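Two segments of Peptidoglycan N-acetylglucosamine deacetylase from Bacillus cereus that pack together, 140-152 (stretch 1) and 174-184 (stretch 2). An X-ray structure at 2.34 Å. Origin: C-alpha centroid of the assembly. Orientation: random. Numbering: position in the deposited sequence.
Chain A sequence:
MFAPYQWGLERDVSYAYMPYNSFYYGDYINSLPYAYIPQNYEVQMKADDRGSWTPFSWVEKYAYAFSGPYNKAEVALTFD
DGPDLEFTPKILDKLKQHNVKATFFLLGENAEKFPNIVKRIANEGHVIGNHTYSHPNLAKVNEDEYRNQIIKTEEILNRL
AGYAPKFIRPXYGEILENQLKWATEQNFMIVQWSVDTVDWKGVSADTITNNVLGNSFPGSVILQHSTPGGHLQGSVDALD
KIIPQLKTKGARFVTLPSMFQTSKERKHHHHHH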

# COMPACT_ATOMS: atom_id res chain seq x y z
N LYS A 140 -19.95 -3.77 1.99
CA LYS A 140 -21.15 -3.71 2.81
C LYS A 140 -21.72 -2.30 2.96
O LYS A 140 -22.78 -2.12 3.55
CB LYS A 140 -20.89 -4.33 4.19
CG LYS A 140 -20.57 -5.81 4.14
CD LYS A 140 -20.35 -6.38 5.53
CE LYS A 140 -20.16 -7.89 5.47
NZ LYS A 140 -19.87 -8.46 6.81
N VAL A 141 -21.01 -1.30 2.44
CA VAL A 141 -21.45 0.09 2.57
C VAL A 141 -22.16 0.58 1.31
O VAL A 141 -21.97 0.03 0.22
CB VAL A 141 -20.28 1.04 2.88
CG1 VAL A 141 -19.50 0.54 4.09
CG2 VAL A 141 -19.37 1.19 1.67
N ASN A 142 -22.99 1.62 1.46
CA ASN A 142 -23.60 2.26 0.30
C ASN A 142 -22.66 3.30 -0.31
O ASN A 142 -21.62 3.62 0.27
CB ASN A 142 -24.97 2.87 0.65
CG ASN A 142 -24.92 3.84 1.82
OD1 ASN A 142 -24.06 4.71 1.89
ND2 ASN A 142 -25.86 3.69 2.74
N GLU A 143 -23.01 3.80 -1.48
CA GLU A 143 -22.15 4.72 -2.23
C GLU A 143 -21.78 5.98 -1.45
O GLU A 143 -20.65 6.45 -1.52
CB GLU A 143 -22.78 5.09 -3.57
CG GLU A 143 -22.78 3.95 -4.59
CD GLU A 143 -21.40 3.62 -5.11
OE1 GLU A 143 -21.19 2.48 -5.58
OE2 GLU A 143 -20.51 4.50 -5.06
N ASP A 144 -22.74 6.52 -0.70
CA ASP A 144 -22.50 7.73 0.09
C ASP A 144 -21.42 7.52 1.14
O ASP A 144 -20.54 8.36 1.31
CB ASP A 144 -23.79 8.22 0.75
CG ASP A 144 -24.78 8.79 -0.24
OD1 ASP A 144 -25.97 8.91 0.11
OD2 ASP A 144 -24.36 9.12 -1.38
N GLU A 145 -21.50 6.39 1.85
CA GLU A 145 -20.50 6.06 2.86
C GLU A 145 -19.14 5.80 2.24
O GLU A 145 -18.12 6.27 2.74
CB GLU A 145 -20.96 4.86 3.69
CG GLU A 145 -19.89 4.31 4.63
CD GLU A 145 -19.54 5.25 5.78
OE1 GLU A 145 -18.60 4.92 6.54
OE2 GLU A 145 -20.20 6.30 5.93
N TYR A 146 -19.12 5.04 1.15
CA TYR A 146 -17.90 4.76 0.41
C TYR A 146 -17.19 6.04 -0.03
O TYR A 146 -16.01 6.24 0.25
CB TYR A 146 -18.20 3.88 -0.80
CG TYR A 146 -17.13 3.91 -1.88
CD1 TYR A 146 -15.90 3.31 -1.67
CD2 TYR A 146 -17.37 4.53 -3.10
CE1 TYR A 146 -14.92 3.33 -2.65
CE2 TYR A 146 -16.40 4.56 -4.08
CZ TYR A 146 -15.18 3.95 -3.86
OH TYR A 146 -14.22 3.98 -4.84
N ARG A 147 -17.94 6.92 -0.70
CA ARG A 147 -17.39 8.18 -1.17
C ARG A 147 -16.94 9.07 -0.02
O ARG A 147 -15.91 9.74 -0.11
CB ARG A 147 -18.40 8.90 -2.07
CG ARG A 147 -18.65 8.15 -3.37
CD ARG A 147 -19.83 8.71 -4.15
NE ARG A 147 -20.06 7.93 -5.37
CZ ARG A 147 -21.10 8.11 -6.18
NH1 ARG A 147 -22.01 9.04 -5.92
NH2 ARG A 147 -21.23 7.35 -7.27
N ASN A 148 -17.70 9.05 1.07
CA ASN A 148 -17.33 9.79 2.27
C ASN A 148 -16.02 9.29 2.87
O ASN A 148 -15.18 10.08 3.28
CB ASN A 148 -18.45 9.72 3.32
CG ASN A 148 -18.23 10.66 4.48
OD1 ASN A 148 -17.78 11.80 4.29
ND2 ASN A 148 -18.54 10.20 5.69
N GLN A 149 -15.87 7.97 2.93
CA GLN A 149 -14.65 7.35 3.45
C GLN A 149 -13.42 7.80 2.66
O GLN A 149 -12.40 8.16 3.24
CB GLN A 149 -14.75 5.82 3.40
CG GLN A 149 -15.68 5.21 4.45
CD GLN A 149 -15.03 5.07 5.81
OE1 GLN A 149 -13.80 4.98 5.92
NE2 GLN A 149 -15.84 5.06 6.86
N ILE A 150 -13.54 7.78 1.34
CA ILE A 150 -12.44 8.16 0.46
C ILE A 150 -12.13 9.65 0.54
O ILE A 150 -10.99 10.04 0.75
CB ILE A 150 -12.74 7.79 -1.00
CG1 ILE A 150 -12.95 6.28 -1.13
CG2 ILE A 150 -11.61 8.25 -1.91
CD1 ILE A 150 -11.77 5.46 -0.66
N ILE A 151 -13.16 10.48 0.38
CA ILE A 151 -12.99 11.93 0.31
C ILE A 151 -12.47 12.53 1.62
O ILE A 151 -11.56 13.36 1.62
CB ILE A 151 -14.29 12.64 -0.12
CG1 ILE A 151 -14.64 12.25 -1.57
CG2 ILE A 151 -14.16 14.15 -0.00
CD1 ILE A 151 -15.98 12.80 -2.04
N LYS A 152 -13.04 12.11 2.74
CA LYS A 152 -12.59 12.55 4.05
C LYS A 152 -11.11 12.21 4.27
O LYS A 152 -10.35 13.02 4.80
CB LYS A 152 -13.45 11.94 5.16
CG LYS A 152 -13.00 12.31 6.57
CD LYS A 152 -14.14 12.20 7.57
CE LYS A 152 -14.70 10.79 7.65
NZ LYS A 152 -15.79 10.72 8.67
N GLU A 174 -11.78 -5.72 -0.53
CA GLU A 174 -13.18 -5.74 -0.92
C GLU A 174 -13.61 -4.45 -1.62
O GLU A 174 -13.55 -3.37 -1.03
CB GLU A 174 -14.07 -5.96 0.31
CG GLU A 174 -13.82 -7.27 1.04
CD GLU A 174 -14.63 -8.42 0.48
OE1 GLU A 174 -15.27 -8.24 -0.58
OE2 GLU A 174 -14.65 -9.50 1.10
N ILE A 175 -14.04 -4.57 -2.87
CA ILE A 175 -14.51 -3.43 -3.64
C ILE A 175 -15.66 -3.83 -4.57
O ILE A 175 -15.68 -4.95 -5.10
CB ILE A 175 -13.36 -2.76 -4.45
CG1 ILE A 175 -13.77 -1.39 -4.97
CG2 ILE A 175 -12.89 -3.66 -5.58
CD1 ILE A 175 -13.50 -0.27 -4.00
N LEU A 176 -16.63 -2.95 -4.75
CA LEU A 176 -17.74 -3.19 -5.67
C LEU A 176 -17.47 -2.51 -7.00
O LEU A 176 -16.67 -1.58 -7.07
CB LEU A 176 -19.06 -2.69 -5.08
CG LEU A 176 -19.53 -3.34 -3.78
CD1 LEU A 176 -20.88 -2.77 -3.35
CD2 LEU A 176 -19.60 -4.85 -3.91
N GLU A 177 -18.13 -2.97 -8.06
CA GLU A 177 -17.87 -2.44 -9.40
C GLU A 177 -18.21 -0.95 -9.53
O GLU A 177 -17.45 -0.19 -10.12
CB GLU A 177 -18.60 -3.25 -10.47
CG GLU A 177 -18.26 -2.80 -11.89
CD GLU A 177 -18.81 -3.72 -12.96
OE1 GLU A 177 -19.26 -4.84 -12.62
OE2 GLU A 177 -18.79 -3.33 -14.15
N ASN A 178 -19.35 -0.55 -8.97
CA ASN A 178 -19.75 0.85 -9.02
C ASN A 178 -18.82 1.75 -8.23
O ASN A 178 -18.61 2.91 -8.58
CB ASN A 178 -21.19 1.02 -8.53
CG ASN A 178 -22.21 0.55 -9.55
OD1 ASN A 178 -21.95 0.57 -10.75
ND2 ASN A 178 -23.38 0.13 -9.08
N GLN A 179 -18.25 1.20 -7.16
CA GLN A 179 -17.27 1.92 -6.36
C GLN A 179 -16.00 2.11 -7.18
O GLN A 179 -15.40 3.18 -7.18
CB GLN A 179 -16.96 1.15 -5.08
CG GLN A 179 -18.15 1.00 -4.14
CD GLN A 179 -17.86 0.06 -2.99
OE1 GLN A 179 -16.92 -0.73 -3.04
NE2 GLN A 179 -18.68 0.14 -1.94
N LEU A 180 -15.61 1.05 -7.88
CA LEU A 180 -14.43 1.08 -8.73
C LEU A 180 -14.66 2.00 -9.93
O LEU A 180 -13.75 2.70 -10.37
CB LEU A 180 -14.10 -0.34 -9.20
CG LEU A 180 -12.85 -0.55 -10.05
CD1 LEU A 180 -11.63 0.07 -9.40
CD2 LEU A 180 -12.64 -2.04 -10.28
N LYS A 181 -15.89 2.00 -10.44
CA LYS A 181 -16.26 2.86 -11.56
C LYS A 181 -16.17 4.33 -11.18
O LYS A 181 -15.64 5.14 -11.94
CB LYS A 181 -17.67 2.52 -12.04
CG LYS A 181 -18.21 3.43 -13.13
CD LYS A 181 -19.55 2.93 -13.64
CE LYS A 181 -20.22 3.93 -14.57
NZ LYS A 181 -20.63 5.18 -13.86
N TRP A 182 -16.69 4.67 -10.00
CA TRP A 182 -16.61 6.04 -9.49
C TRP A 182 -15.16 6.49 -9.31
O TRP A 182 -14.80 7.60 -9.70
CB TRP A 182 -17.38 6.18 -8.18
CG TRP A 182 -17.33 7.56 -7.59
CD1 TRP A 182 -18.11 8.63 -7.93
CD2 TRP A 182 -16.46 8.02 -6.55
NE1 TRP A 182 -17.77 9.72 -7.18
CE2 TRP A 182 -16.76 9.38 -6.32
CE3 TRP A 182 -15.44 7.42 -5.79
CZ2 TRP A 182 -16.10 10.14 -5.36
CZ3 TRP A 182 -14.78 8.18 -4.85
CH2 TRP A 182 -15.11 9.53 -4.64
N ALA A 183 -14.34 5.62 -8.72
CA ALA A 183 -12.93 5.93 -8.49
C ALA A 183 -12.18 6.19 -9.79
O ALA A 183 -11.37 7.12 -9.87
CB ALA A 183 -12.27 4.81 -7.71
N THR A 184 -12.44 5.37 -10.79
CA THR A 184 -11.84 5.55 -12.11
C THR A 184 -12.24 6.90 -12.71
O THR A 184 -11.40 7.62 -13.24
CB THR A 184 -12.26 4.42 -13.08
OG1 THR A 184 -11.93 3.15 -12.50
CG2 THR A 184 -11.55 4.57 -14.42
O HOH W 1 -21.34 1.33 -2.26

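Two helices, 143-152 and 177-184, pack here with their axes 10.8 Å apart at closest approach. Their N-to-C directions differ by 43°, so they run roughly the same way and diverge. The contact buries 530 Å² in all, and W182 and Y146 give the two largest shares.

W182 is the knob. Its CA-to-CB bond points toward the first helix, and chi1 is t (179°) with chi2 at 82°. This conformation lays the indole among R147, Y146, I150 and I151. The two isoleucines meet the ring at its edge, near its plane: I151 CG1 is 4.1 Å from W182 CH2, and I150 CG2 is 4.3 Å from W182 CZ3.

One face of the indole is covered by R147. The arginine has chi1 m, then chi2 and chi3 both t, so its chain is extended and runs along the ring. R147 CG lies over the six-membered ring of W182, 3.7 Å from its centroid and 10° off the normal. The guanidinium continues flat over the indole, with centres 4.0 Å apart and planes at 26°. R147 CZ is 4.0 Å from the centroid of the W182 five-membered ring, an off-centre cation-pi contact. R147 NE approaches W182 NE1 to 3.4 Å, but both are donors and no hydrogen bond forms. R147 NE also makes a salt bridge to E143 OE2 at 3.5 Å, one turn back on its own helix. That oxygen lies well out of the guanidinium plane, so the attraction is of charges alone.

The CA-to-CB bond of Y146 also points toward the partner. Its chi1 is t (160°), which carries the ring across to the second helix. The hydroxyl reaches the backbone there: Y146 OH donates a weak hydrogen bond to Q179 O at 2.7 Å. Q179 O also accepts the helical bond from A183 N at 3.1 Å, so it serves two donors. Q179 CB sits over one face of the tyrosine, 3.6 Å from the Y146 ring centroid. Towards W182 the geometry is oblique, with ring planes at 77° and Y146 CE2 3.5 Å from W182 CE3. I175 CD1 adds an apolar contact, 4.1 Å from Y146 CE1.

Q179 has chi1 m and chi2 t, an extended chain whose amide turns back to the start of its own helix. There Q179 OE1 accepts from L176 N at 2.8 Å. The other end of the amide faces the first stretch. Q179 NE2 donates to water 1 at 2.9 Å, and the water donates to V141 O at 2.9 Å, bridging the two segments. V141 CG2 also lies 3.8 Å from Q179 NE2.

E143 leaves its backbone sideways, but chi1 and chi2 are both m and bring the carboxylate nearer. E143 OE1 comes within 3.3 Å of N178 CB. Just before E143, N142 has chi1 p, and its OD1 caps the helix by accepting from E145 N at 3.1 Å.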